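Local structure of amine Dehydrogenase (Pseudomonas putida, 1JMX) at residues H121-H126 with R142-I147; E98-C103 with Q150-D155. The protein probably transfers electrons as the heme-bearing subunit of a quinohemoprotein amine dehydrogenase, carrying two covalently attached heme c groups. All coordinates share one frame; numbering follows the deposited sequence.

Interaction 1: residues H121-H126 with R142-I147. With HEC (heme c), chain E.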
loop_
_atom_site.group_PDB
_atom_site.type_symbol
_atom_site.label_atom_id
_atom_site.label_comp_id
_atom_site.label_asym_id
_atom_site.label_seq_id
_atom_site.Cartn_x
_atom_site.Cartn_y
_atom_site.Cartn_z
ATOM N N HIS A 121 21.280 2.879 -8.437
ATOM C CA HIS A 121 21.498 2.118 -7.206
ATOM C C HIS A 121 20.151 1.888 -6.533
ATOM O O HIS A 121 19.918 0.834 -5.943
ATOM C CB HIS A 121 22.390 2.878 -6.224
ATOM C CG HIS A 121 23.851 2.803 -6.534
ATOM N ND1 HIS A 121 24.444 1.680 -7.070
ATOM C CD2 HIS A 121 24.846 3.703 -6.352
ATOM C CE1 HIS A 121 25.740 1.890 -7.206
ATOM N NE2 HIS A 121 26.010 3.111 -6.777
ATOM N N LEU A 122 19.279 2.896 -6.607
ATOM C CA LEU A 122 17.953 2.801 -6.016
ATOM C C LEU A 122 17.139 1.684 -6.660
ATOM O O LEU A 122 16.510 0.907 -5.954
ATOM C CB LEU A 122 17.215 4.130 -6.111
ATOM C CG LEU A 122 15.770 4.141 -5.614
ATOM C CD1 LEU A 122 15.479 5.440 -4.933
ATOM C CD2 LEU A 122 14.825 3.925 -6.782
ATOM N N VAL A 123 17.169 1.587 -7.989
ATOM C CA VAL A 123 16.434 0.531 -8.689
ATOM C C VAL A 123 16.917 -0.866 -8.269
ATOM O O VAL A 123 16.106 -1.756 -8.014
ATOM C CB VAL A 123 16.540 0.676 -10.219
ATOM C CG1 VAL A 123 15.874 -0.501 -10.906
ATOM C CG2 VAL A 123 15.880 1.962 -10.664
ATOM N N ASN A 124 18.236 -1.047 -8.176
ATOM C CA ASN A 124 18.816 -2.326 -7.768
ATOM C C ASN A 124 18.416 -2.691 -6.348
ATOM O O ASN A 124 18.178 -3.856 -6.055
ATOM C CB ASN A 124 20.343 -2.299 -7.897
ATOM C CG ASN A 124 20.806 -2.495 -9.321
ATOM O OD1 ASN A 124 20.842 -3.612 -9.820
ATOM N ND2 ASN A 124 21.144 -1.407 -9.987
ATOM N N PHE A 125 18.346 -1.693 -5.471
ATOM C CA PHE A 125 17.941 -1.922 -4.089
ATOM C C PHE A 125 16.505 -2.433 -4.010
ATOM O O PHE A 125 16.205 -3.302 -3.208
ATOM C CB PHE A 125 18.065 -0.647 -3.247
ATOM C CG PHE A 125 17.238 -0.674 -1.979
ATOM C CD1 PHE A 125 16.045 0.044 -1.894
ATOM C CD2 PHE A 125 17.618 -1.463 -0.897
ATOM C CE1 PHE A 125 15.252 -0.031 -0.762
ATOM C CE2 PHE A 125 16.826 -1.543 0.243
ATOM C CZ PHE A 125 15.641 -0.826 0.308
ATOM N N HIS A 126 15.614 -1.859 -4.812
ATOM C CA HIS A 126 14.217 -2.270 -4.810
ATOM C C HIS A 126 14.039 -3.728 -5.189
ATOM O O HIS A 126 13.471 -4.503 -4.421
ATOM C CB HIS A 126 13.392 -1.381 -5.741
ATOM C CG HIS A 126 13.022 -0.069 -5.135
ATOM N ND1 HIS A 126 13.866 1.017 -5.059
ATOM C CD2 HIS A 126 11.882 0.311 -4.513
ATOM C CE1 HIS A 126 13.237 1.982 -4.408
ATOM N NE2 HIS A 126 12.031 1.597 -4.060
ATOM N N ARG A 142 5.953 -6.810 -18.404
ATOM C CA ARG A 142 7.034 -6.167 -19.136
ATOM C C ARG A 142 8.400 -6.585 -18.582
ATOM O O ARG A 142 8.479 -7.265 -17.563
ATOM C CB ARG A 142 6.875 -4.650 -19.009
ATOM C CG ARG A 142 7.120 -4.127 -17.593
ATOM C CD ARG A 142 6.573 -2.724 -17.377
ATOM N NE ARG A 142 5.120 -2.732 -17.263
ATOM C CZ ARG A 142 4.377 -1.657 -17.028
ATOM N NH1 ARG A 142 4.944 -0.468 -16.883
ATOM N NH2 ARG A 142 3.060 -1.777 -16.925
ATOM N N ASP A 143 9.467 -6.236 -19.293
ATOM C CA ASP A 143 10.819 -6.528 -18.824
ATOM C C ASP A 143 11.106 -5.374 -17.863
ATOM O O ASP A 143 11.681 -4.357 -18.250
ATOM C CB ASP A 143 11.813 -6.510 -19.988
ATOM C CG ASP A 143 11.557 -7.608 -20.993
ATOM O OD1 ASP A 143 11.064 -8.683 -20.597
ATOM O OD2 ASP A 143 11.852 -7.402 -22.188
ATOM N N TRP A 144 10.661 -5.531 -16.624
ATOM C CA TRP A 144 10.803 -4.495 -15.611
ATOM C C TRP A 144 12.192 -3.911 -15.385
ATOM O O TRP A 144 12.361 -2.696 -15.441
ATOM C CB TRP A 144 10.208 -4.960 -14.280
ATOM C CG TRP A 144 9.915 -3.816 -13.371
ATOM C CD1 TRP A 144 8.768 -3.087 -13.327
ATOM C CD2 TRP A 144 10.813 -3.212 -12.433
ATOM N NE1 TRP A 144 8.896 -2.057 -12.433
ATOM C CE2 TRP A 144 10.142 -2.108 -11.868
ATOM C CE3 TRP A 144 12.121 -3.494 -12.016
ATOM C CZ2 TRP A 144 10.735 -1.281 -10.908
ATOM C CZ3 TRP A 144 12.709 -2.675 -11.060
ATOM C CH2 TRP A 144 12.016 -1.581 -10.517
ATOM N N LEU A 145 13.180 -4.762 -15.126
ATOM C CA LEU A 145 14.536 -4.278 -14.867
ATOM C C LEU A 145 15.153 -3.454 -16.017
ATOM O O LEU A 145 15.599 -2.325 -15.789
ATOM C CB LEU A 145 15.443 -5.431 -14.411
ATOM C CG LEU A 145 16.834 -5.110 -13.858
ATOM C CD1 LEU A 145 16.748 -4.075 -12.733
ATOM C CD2 LEU A 145 17.470 -6.403 -13.376
ATOM N N PRO A 146 15.167 -3.986 -17.260
ATOM C CA PRO A 146 15.728 -3.253 -18.409
ATOM C C PRO A 146 15.060 -1.884 -18.637
ATOM O O PRO A 146 15.730 -0.885 -18.903
ATOM C CB PRO A 146 15.447 -4.199 -19.572
ATOM C CG PRO A 146 15.586 -5.531 -18.938
ATOM C CD PRO A 146 14.816 -5.360 -17.655
ATOM N N ILE A 147 13.736 -1.859 -18.539
ATOM C CA ILE A 147 12.946 -0.643 -18.714
ATOM C C ILE A 147 13.290 0.368 -17.616
ATOM O O ILE A 147 13.480 1.558 -17.883
ATOM C CB ILE A 147 11.417 -0.983 -18.664
ATOM C CG1 ILE A 147 10.991 -1.713 -19.941
ATOM C CG2 ILE A 147 10.577 0.259 -18.456
ATOM C CD1 ILE A 147 9.605 -2.305 -19.860
HETATM FE FE HEC E . 10.245 2.751 -3.810
HETATM C CHA HEC E . 11.324 3.527 -0.744
HETATM C CHB HEC E . 11.952 5.396 -5.029
HETATM C CHC HEC E . 9.314 1.887 -6.950
HETATM C CHD HEC E . 8.549 0.052 -2.543
HETATM N NA HEC E . 11.364 4.164 -3.051
HETATM C C1A HEC E . 11.710 4.348 -1.752
HETATM C C2A HEC E . 12.545 5.502 -1.575
HETATM C C3A HEC E . 12.707 6.036 -2.784
HETATM C C4A HEC E . 11.986 5.195 -3.700
HETATM C CMA HEC E . 13.514 7.275 -3.128
HETATM C CAA HEC E . 13.125 5.976 -0.261
HETATM C CBA HEC E . 14.630 5.753 -0.402
HETATM C CGA HEC E . 15.483 6.113 0.786
HETATM O O1A HEC E . 14.990 6.549 1.813
HETATM O O2A HEC E . 16.679 5.941 0.683
HETATM N NB HEC E . 10.554 3.479 -5.590
HETATM C C1B HEC E . 11.303 4.605 -5.936
HETATM C C2B HEC E . 11.361 4.844 -7.339
HETATM C C3B HEC E . 10.638 3.836 -7.902
HETATM C C4B HEC E . 10.116 3.004 -6.811
HETATM C CMB HEC E . 12.114 5.990 -8.044
HETATM C CAB HEC E . 10.472 3.677 -9.406
HETATM C CBB HEC E . 11.302 2.562 -10.049
HETATM N NC HEC E . 9.141 1.300 -4.574
HETATM C C1C HEC E . 8.848 1.096 -5.905
HETATM C C2C HEC E . 8.004 -0.047 -6.095
HETATM C C3C HEC E . 7.773 -0.556 -4.883
HETATM C C4C HEC E . 8.496 0.267 -3.921
HETATM C CMC HEC E . 7.487 -0.551 -7.445
HETATM C CAC HEC E . 6.798 -1.687 -4.636
HETATM C CBC HEC E . 7.262 -3.130 -4.692
HETATM N ND HEC E . 9.991 1.950 -2.032
HETATM C C1D HEC E . 9.267 0.837 -1.655
HETATM C C2D HEC E . 9.371 0.593 -0.214
HETATM C C3D HEC E . 10.183 1.611 0.245
HETATM C C4D HEC E . 10.523 2.406 -0.867
HETATM C CMD HEC E . 8.716 -0.544 0.566
HETATM C CAD HEC E . 10.707 1.951 1.646
HETATM C CBD HEC E . 10.235 1.115 2.788
HETATM C CGD HEC E . 9.064 1.747 3.461
HETATM O O1D HEC E . 8.346 2.533 2.801
HETATM O O2D HEC E . 8.841 1.469 4.661
#
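At one side of the second heme c site, helix 116-129, which supplies an axial ligand, meets the first turn of helix 144-159 through Val123, Trp144 and Leu145. A single methyl does the touching from the first helix: Val123 CG1 lies 3.8 Å from Trp144 CZ3 and 4.1 Å from Leu145 CD1. CG1 stands anti to the backbone N (chi1 175°), which brings it against the six-membered ring of the indole at an oblique slant, while Leu145 CD1 closes on the same methyl. Ala148, Leu149 and Val153, farther along helix 144-159, continue this apolar packing around Val123. The indole also touches the thioether-bearing substituent of the heme, Trp144 CZ2 lying 4.0 Å from HEC CBB. The heme has the six-coordinate, bis-histidine iron of many multiheme c-type cytochromes: His126 NE2 binds FE at 2.1 Å, and His104 is the other axial ligand. The His126 ring is steered from behind by a nearly straight bond, ND1 to Leu122 O (2.8 Å, 171° at the hydrogen). Leu122 O also accepts the backbone N of His126, from the opposite face of its plane; the bond to ND1, with the oxygen close to the ring plane, is what restrains turning of the imidazole about the NE2-iron bond. The side chain of Leu122 spreads over the porphyrin rim, CD2 resting 3.6 Å from HEC C2B and CD1 lying near the methyl HEC CMA. An alanine in place of Leu122 would remove both methyls and would probably leave a gap beside the axial histidine, with CMA and CMB losing the cover these two methyls give. Beside this contact, Asn124 OD1 accepts a hydrogen bond from Val122 N of a neighbouring subunit.

Interaction 2: residues E98-C103 with Q150-D155. With HEC (heme c), chain E.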
loop_
_atom_site.group_PDB
_atom_site.type_symbol
_atom_site.label_atom_id
_atom_site.label_comp_id
_atom_site.label_asym_id
_atom_site.label_seq_id
_atom_site.Cartn_x
_atom_site.Cartn_y
_atom_site.Cartn_z
ATOM N N GLU A 98 3.288 3.760 -12.949
ATOM C CA GLU A 98 3.330 2.305 -13.004
ATOM C C GLU A 98 4.616 1.744 -12.437
ATOM O O GLU A 98 4.603 0.768 -11.698
ATOM C CB GLU A 98 3.176 1.826 -14.440
ATOM C CG GLU A 98 1.865 2.221 -15.046
ATOM C CD GLU A 98 1.727 1.784 -16.482
ATOM O OE1 GLU A 98 2.759 1.666 -17.185
ATOM O OE2 GLU A 98 0.571 1.581 -16.910
ATOM N N THR A 99 5.725 2.374 -12.796
ATOM C CA THR A 99 7.028 1.934 -12.349
ATOM C C THR A 99 7.344 2.327 -10.908
ATOM O O THR A 99 7.747 1.484 -10.119
ATOM C CB THR A 99 8.149 2.501 -13.259
ATOM O OG1 THR A 99 7.744 2.427 -14.632
ATOM C CG2 THR A 99 9.447 1.716 -13.071
ATOM N N CYS A 100 7.102 3.589 -10.560
ATOM C CA CYS A 100 7.447 4.111 -9.232
ATOM C C CYS A 100 6.375 4.557 -8.256
ATOM O O CYS A 100 6.695 4.858 -7.112
ATOM C CB CYS A 100 8.441 5.269 -9.383
ATOM S SG CYS A 100 9.769 4.791 -10.486
ATOM N N GLY A 101 5.126 4.644 -8.692
ATOM C CA GLY A 101 4.094 5.088 -7.776
ATOM C C GLY A 101 2.979 4.103 -7.533
ATOM O O GLY A 101 1.922 4.498 -7.056
ATOM N N ARG A 102 3.201 2.828 -7.843
ATOM C CA ARG A 102 2.171 1.812 -7.651
ATOM C C ARG A 102 2.205 1.155 -6.271
ATOM O O ARG A 102 1.287 0.439 -5.895
ATOM C CB ARG A 102 2.243 0.751 -8.752
ATOM C CG ARG A 102 3.486 -0.097 -8.719
ATOM C CD ARG A 102 3.381 -1.227 -9.712
ATOM N NE ARG A 102 4.589 -2.044 -9.743
ATOM C CZ ARG A 102 4.885 -3.007 -8.871
ATOM N NH1 ARG A 102 4.064 -3.293 -7.869
ATOM N NH2 ARG A 102 5.995 -3.720 -9.033
ATOM N N CYS A 103 3.259 1.433 -5.519
ATOM C CA CYS A 103 3.437 0.892 -4.178
ATOM C C CYS A 103 3.230 2.038 -3.204
ATOM O O CYS A 103 2.280 2.045 -2.422
ATOM C CB CYS A 103 4.854 0.345 -4.055
ATOM S SG CYS A 103 5.013 -1.323 -4.664
ATOM N N GLN A 150 17.120 1.473 -18.282
ATOM C CA GLN A 150 17.330 2.174 -19.543
ATOM C C GLN A 150 16.391 3.338 -19.840
ATOM O O GLN A 150 16.794 4.306 -20.475
ATOM C CB GLN A 150 17.308 1.184 -20.705
ATOM C CG GLN A 150 18.484 0.224 -20.711
ATOM C CD GLN A 150 18.273 -0.949 -21.651
ATOM O OE1 GLN A 150 18.508 -2.101 -21.283
ATOM N NE2 GLN A 150 17.814 -0.663 -22.870
ATOM N N GLN A 151 15.142 3.239 -19.402
ATOM C CA GLN A 151 14.172 4.301 -19.640
ATOM C C GLN A 151 13.956 5.194 -18.432
ATOM O O GLN A 151 14.101 6.413 -18.517
ATOM C CB GLN A 151 12.816 3.721 -20.044
ATOM C CG GLN A 151 12.473 3.807 -21.513
ATOM C CD GLN A 151 13.190 2.770 -22.340
ATOM O OE1 GLN A 151 13.931 3.109 -23.268
ATOM N NE2 GLN A 151 12.975 1.493 -22.016
ATOM N N VAL A 152 13.623 4.572 -17.306
ATOM C CA VAL A 152 13.321 5.291 -16.072
ATOM C C VAL A 152 14.475 6.012 -15.386
ATOM O O VAL A 152 14.341 7.183 -15.036
ATOM C CB VAL A 152 12.592 4.376 -15.054
ATOM C CG1 VAL A 152 12.141 5.183 -13.836
ATOM C CG2 VAL A 152 11.392 3.691 -15.716
ATOM N N VAL A 153 15.604 5.333 -15.192
ATOM C CA VAL A 153 16.747 5.962 -14.526
ATOM C C VAL A 153 17.162 7.285 -15.192
ATOM O O VAL A 153 17.328 8.286 -14.508
ATOM C CB VAL A 153 17.954 4.986 -14.380
ATOM C CG1 VAL A 153 19.195 5.735 -13.915
ATOM C CG2 VAL A 153 17.609 3.880 -13.392
ATOM N N PRO A 154 17.322 7.302 -16.533
ATOM C CA PRO A 154 17.710 8.517 -17.264
ATOM C C PRO A 154 16.652 9.630 -17.192
ATOM O O PRO A 154 16.980 10.811 -17.258
ATOM C CB PRO A 154 17.869 8.012 -18.694
ATOM C CG PRO A 154 18.272 6.601 -18.512
ATOM C CD PRO A 154 17.337 6.142 -17.443
ATOM N N ASP A 155 15.383 9.244 -17.090
ATOM C CA ASP A 155 14.288 10.206 -17.000
ATOM C C ASP A 155 14.298 10.811 -15.600
ATOM O O ASP A 155 14.202 12.025 -15.444
ATOM C CB ASP A 155 12.940 9.512 -17.285
ATOM C CG ASP A 155 11.770 10.492 -17.367
ATOM O OD1 ASP A 155 10.749 10.278 -16.668
ATOM O OD2 ASP A 155 11.863 11.470 -18.147
HETATM FE FE HEC E . 10.245 2.751 -3.810
HETATM C CHA HEC E . 11.324 3.527 -0.744
HETATM C CHB HEC E . 11.952 5.396 -5.029
HETATM C CHC HEC E . 9.314 1.887 -6.950
HETATM C CHD HEC E . 8.549 0.052 -2.543
HETATM N NA HEC E . 11.364 4.164 -3.051
HETATM C C1A HEC E . 11.710 4.348 -1.752
HETATM C C2A HEC E . 12.545 5.502 -1.575
HETATM C C3A HEC E . 12.707 6.036 -2.784
HETATM C C4A HEC E . 11.986 5.195 -3.700
HETATM C CMA HEC E . 13.514 7.275 -3.128
HETATM C CAA HEC E . 13.125 5.976 -0.261
HETATM C CBA HEC E . 14.630 5.753 -0.402
HETATM C CGA HEC E . 15.483 6.113 0.786
HETATM O O1A HEC E . 14.990 6.549 1.813
HETATM O O2A HEC E . 16.679 5.941 0.683
HETATM N NB HEC E . 10.554 3.479 -5.590
HETATM C C1B HEC E . 11.303 4.605 -5.936
HETATM C C2B HEC E . 11.361 4.844 -7.339
HETATM C C3B HEC E . 10.638 3.836 -7.902
HETATM C C4B HEC E . 10.116 3.004 -6.811
HETATM C CMB HEC E . 12.114 5.990 -8.044
HETATM C CAB HEC E . 10.472 3.677 -9.406
HETATM C CBB HEC E . 11.302 2.562 -10.049
HETATM N NC HEC E . 9.141 1.300 -4.574
HETATM C C1C HEC E . 8.848 1.096 -5.905
HETATM C C2C HEC E . 8.004 -0.047 -6.095
HETATM C C3C HEC E . 7.773 -0.556 -4.883
HETATM C C4C HEC E . 8.496 0.267 -3.921
HETATM C CMC HEC E . 7.487 -0.551 -7.445
HETATM C CAC HEC E . 6.798 -1.687 -4.636
HETATM C CBC HEC E . 7.262 -3.130 -4.692
HETATM N ND HEC E . 9.991 1.950 -2.032
HETATM C C1D HEC E . 9.267 0.837 -1.655
HETATM C C2D HEC E . 9.371 0.593 -0.214
HETATM C C3D HEC E . 10.183 1.611 0.245
HETATM C C4D HEC E . 10.523 2.406 -0.867
HETATM C CMD HEC E . 8.716 -0.544 0.566
HETATM C CAD HEC E . 10.707 1.951 1.646
HETATM C CBD HEC E . 10.235 1.115 2.788
HETATM C CGD HEC E . 9.064 1.747 3.461
HETATM O O1D HEC E . 8.346 2.533 2.801
HETATM O O2D HEC E . 8.841 1.469 4.661
#
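Thr99 OG1 is hydrogen-bonded to the backbone oxygen of Gln95, one turn earlier in helix 94-100, a bond consistent with the rotamer that turns its methyl towards Val152 on helix 144-159. The two side chains meet tip to tip, Thr99 CG2 to Val152 CG2 at 3.8 Å, with CG2 of the threonine anti to its own backbone N and also 3.6 Å from HEC CBB. The other branch of the valine turns to the sulfur: Val152 CG1 sits 4.1 Å from Cys100 SG. Gln95 adds to the cover over Val152 from the helix 94-100 side. Helix 144-159 widens into a pi-type turn at residues 150-152 and is kinked at Pro154, whose nitrogen has no proton to offer the preceding turn. Cys100 and Cys103 are the two cysteines of a CXXCH heme-attachment motif, completed by the axial ligand His104. Their sulfurs form thioethers with the former vinyl carbons, Cys100 SG to HEC CAB at 1.7 Å and Cys103 SG to HEC CAC at 1.8 Å. Between these anchors the methyl HEC CMC is met by protein from two residues: Thr99 O lies 3.4 Å from it, and the Arg102 guanidinium lays one face over it, the methyl lying off-centre toward the rim of the group. Arg102 NH1 is meanwhile bonded to Gln136 OE1, which helps to hold that flat group in place. The two thioethers fix the heme covalently, and Val152 contributes apolar packing beside the Cys100 thioether.

From the N terminus, the chain first passes through 98-103, at the end of helix 94-100, then 121-126 on helix 116-129, then 142-147, which leads into helix 144-159 and forms its first turn, and 150-155 in the middle of that helix. Interaction 1 closes a short loop, and interaction 2 a longer one that encloses it, so the two are nested without crossing. Both use helix 144-159, which thereby joins helix 94-100, which leads into the CXXCH motif, to helix 116-129, which carries His126. The interactions also touch directly: Arg142 NH1 and Glu98 OE1 form a salt bridge (3.1 Å), and Trp144 NE1 packs on Thr99 CG2 (3.9 Å).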